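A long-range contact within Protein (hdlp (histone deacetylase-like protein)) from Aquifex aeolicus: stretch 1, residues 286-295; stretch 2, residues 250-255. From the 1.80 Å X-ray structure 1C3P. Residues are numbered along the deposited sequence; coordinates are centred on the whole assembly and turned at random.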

# COMPACT_ATOMS: atom_id res chain seq x y z
N PHE A 286 0.56 -18.41 -1.61
CA PHE A 286 0.44 -18.47 -0.17
C PHE A 286 -0.95 -18.59 0.44
O PHE A 286 -1.10 -18.57 1.66
CB PHE A 286 1.17 -17.28 0.46
CG PHE A 286 2.66 -17.32 0.28
CD1 PHE A 286 3.30 -16.49 -0.63
CD2 PHE A 286 3.43 -18.24 1.01
CE1 PHE A 286 4.68 -16.56 -0.82
CE2 PHE A 286 4.81 -18.31 0.83
CZ PHE A 286 5.44 -17.47 -0.09
N GLY A 287 -1.97 -18.72 -0.40
CA GLY A 287 -3.31 -18.83 0.12
C GLY A 287 -3.81 -17.46 0.53
O GLY A 287 -3.31 -16.44 0.04
N GLU A 288 -4.78 -17.43 1.44
CA GLU A 288 -5.34 -16.16 1.91
C GLU A 288 -4.48 -15.46 2.96
O GLU A 288 -3.87 -16.10 3.82
CB GLU A 288 -6.74 -16.37 2.48
CG GLU A 288 -7.79 -16.83 1.47
CD GLU A 288 -7.94 -15.86 0.30
OE1 GLU A 288 -8.08 -14.64 0.54
OE2 GLU A 288 -7.93 -16.33 -0.86
N GLY A 289 -4.45 -14.14 2.86
CA GLY A 289 -3.68 -13.33 3.79
C GLY A 289 -4.45 -12.06 4.13
O GLY A 289 -5.62 -11.95 3.81
N VAL A 290 -3.77 -11.11 4.78
CA VAL A 290 -4.38 -9.84 5.17
C VAL A 290 -4.03 -8.84 4.06
O VAL A 290 -2.84 -8.68 3.73
CB VAL A 290 -3.81 -9.39 6.55
CG1 VAL A 290 -4.38 -8.01 6.96
CG2 VAL A 290 -4.18 -10.43 7.61
N TYR A 291 -5.04 -8.19 3.50
CA TYR A 291 -4.84 -7.24 2.40
C TYR A 291 -4.95 -5.76 2.78
O TYR A 291 -5.94 -5.32 3.39
CB TYR A 291 -5.81 -7.58 1.27
CG TYR A 291 -5.82 -9.06 0.97
CD1 TYR A 291 -6.98 -9.83 1.14
CD2 TYR A 291 -4.66 -9.72 0.58
CE1 TYR A 291 -6.97 -11.22 0.92
CE2 TYR A 291 -4.63 -11.09 0.37
CZ TYR A 291 -5.78 -11.84 0.54
OH TYR A 291 -5.73 -13.20 0.33
N LEU A 292 -3.94 -5.00 2.38
CA LEU A 292 -3.88 -3.57 2.69
C LEU A 292 -3.75 -2.75 1.42
O LEU A 292 -3.31 -3.25 0.39
CB LEU A 292 -2.65 -3.28 3.57
CG LEU A 292 -2.44 -4.11 4.83
CD1 LEU A 292 -1.12 -3.66 5.52
CD2 LEU A 292 -3.61 -3.95 5.76
N GLY A 293 -4.12 -1.47 1.51
CA GLY A 293 -4.00 -0.58 0.37
C GLY A 293 -2.55 -0.12 0.29
O GLY A 293 -1.63 -0.82 0.73
N GLY A 294 -2.33 1.06 -0.27
CA GLY A 294 -0.98 1.56 -0.38
C GLY A 294 -0.99 2.83 -1.19
O GLY A 294 -2.05 3.40 -1.42
N GLY A 295 0.20 3.27 -1.62
CA GLY A 295 0.32 4.47 -2.41
C GLY A 295 -0.44 4.31 -3.72
O GLY A 295 -0.55 3.21 -4.25
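Stretch 2 250-255: VYLLQL

How does stretch 2 run relative to stretch 1? Residues 250-254 form an extended strand that lies beside the short strand 290-292, and the two point the same way: their N-to-C directions differ by 19°, with a signed crossing angle of -19° and a closest approach of the axes of 4.7 Å. The pairing is parallel and keeps a constant register, Leu252 beside Val290 (CA to CA 4.5 Å), Leu253 beside Tyr291 (CA to CA 5.1 Å) and Gln254 beside Leu292 (CA to CA 4.6 Å).

Which backbone hydrogen bonds hold the strands together? In a parallel pair, one residue reaches two neighbours on the other strand. Val290 does so, its N donating to Tyr251 O at 2.9 Å and its O accepting from Leu253 N at 2.8 Å. Two residues on, Leu292 repeats the pattern: Leu292 N donates to Leu253 O at 2.8 Å, and Leu255 N donates to Leu292 O at 2.9 Å. Leu255 N also makes a weak bond to Gly293 O at 3.4 Å. Between these bonds the chains are close enough for CA-H...O contacts, the shortest from Leu252 CA to Val290 O at 3.2 Å.

Where do the side chains of the paired strands meet? They alternate across the sheet. Val290, Leu252, Leu292 and Gln254 share one face, where Val290 CB lies 3.9 Å from Leu252 CG and Leu292 CD1 lies 4.5 Å from Leu252 CD2. On the other face, Tyr291 CD2 packs against Leu253 CD2 at 3.9 Å, and Tyr291 CB approaches Leu255 CD1 at 4.3 Å.

What does Tyr251 do at the start of the contact? Its CA-to-CB bond points sideways, but the end of its side chain comes nearer to stretch 1, and Tyr251 OH donates a hydrogen bond to Gly287 O at 2.8 Å. Gly289 covers one ring face, its CA 3.7 Å from the centroid of the Tyr251 ring in a CH-pi contact. The absence of a side chain permits this fit, since a CB on Gly289 would lie 2.4 Å from Tyr251 CZ, a clash. Phe286 CB touches Tyr251 CE2 at 3.7 Å. A water adds a bridge, accepting from Tyr251 N at 3.2 Å and donating to Glu288 O at 2.8 Å.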

# COMPACT_ATOMS: atom_id res chain seq x y z
N VAL A 250 1.44 -16.72 8.52
CA VAL A 250 0.47 -15.73 8.07
C VAL A 250 1.21 -14.67 7.27
O VAL A 250 2.38 -14.44 7.50
CB VAL A 250 -0.24 -15.06 9.28
CG1 VAL A 250 0.75 -14.35 10.19
CG2 VAL A 250 -1.27 -14.09 8.79
N TYR A 251 0.52 -14.05 6.32
CA TYR A 251 1.16 -13.00 5.52
C TYR A 251 0.22 -11.81 5.29
O TYR A 251 -1.00 -11.94 5.35
CB TYR A 251 1.62 -13.58 4.16
CG TYR A 251 0.54 -13.66 3.08
CD1 TYR A 251 0.27 -12.56 2.26
CD2 TYR A 251 -0.21 -14.82 2.90
CE1 TYR A 251 -0.72 -12.62 1.29
CE2 TYR A 251 -1.22 -14.89 1.91
CZ TYR A 251 -1.46 -13.79 1.12
OH TYR A 251 -2.46 -13.80 0.17
N LEU A 252 0.82 -10.64 5.05
CA LEU A 252 0.08 -9.42 4.73
C LEU A 252 0.61 -8.97 3.38
O LEU A 252 1.80 -9.14 3.08
CB LEU A 252 0.32 -8.30 5.77
CG LEU A 252 -0.06 -8.63 7.21
CD1 LEU A 252 1.10 -9.34 7.87
CD2 LEU A 252 -0.37 -7.35 7.96
N LEU A 253 -0.28 -8.41 2.58
CA LEU A 253 0.04 -7.97 1.22
C LEU A 253 -0.43 -6.53 1.05
O LEU A 253 -1.58 -6.22 1.36
CB LEU A 253 -0.71 -8.87 0.22
CG LEU A 253 -0.82 -8.49 -1.25
CD1 LEU A 253 0.58 -8.53 -1.86
CD2 LEU A 253 -1.74 -9.50 -1.97
N GLN A 254 0.45 -5.66 0.57
CA GLN A 254 0.08 -4.26 0.37
C GLN A 254 -0.07 -4.07 -1.13
O GLN A 254 0.77 -4.51 -1.94
CB GLN A 254 1.11 -3.31 1.03
CG GLN A 254 2.19 -2.74 0.15
CD GLN A 254 1.90 -1.32 -0.31
OE1 GLN A 254 1.97 -0.35 0.47
NE2 GLN A 254 1.56 -1.18 -1.58
N LEU A 255 -1.15 -3.40 -1.49
CA LEU A 255 -1.53 -3.22 -2.87
C LEU A 255 -1.67 -1.80 -3.38
O LEU A 255 -2.74 -1.44 -3.89
CB LEU A 255 -2.87 -3.96 -3.06
CG LEU A 255 -2.75 -5.43 -2.64
CD1 LEU A 255 -4.12 -6.02 -2.33
CD2 LEU A 255 -2.04 -6.19 -3.75
O HOH W 1 -1.83 -16.06 5.70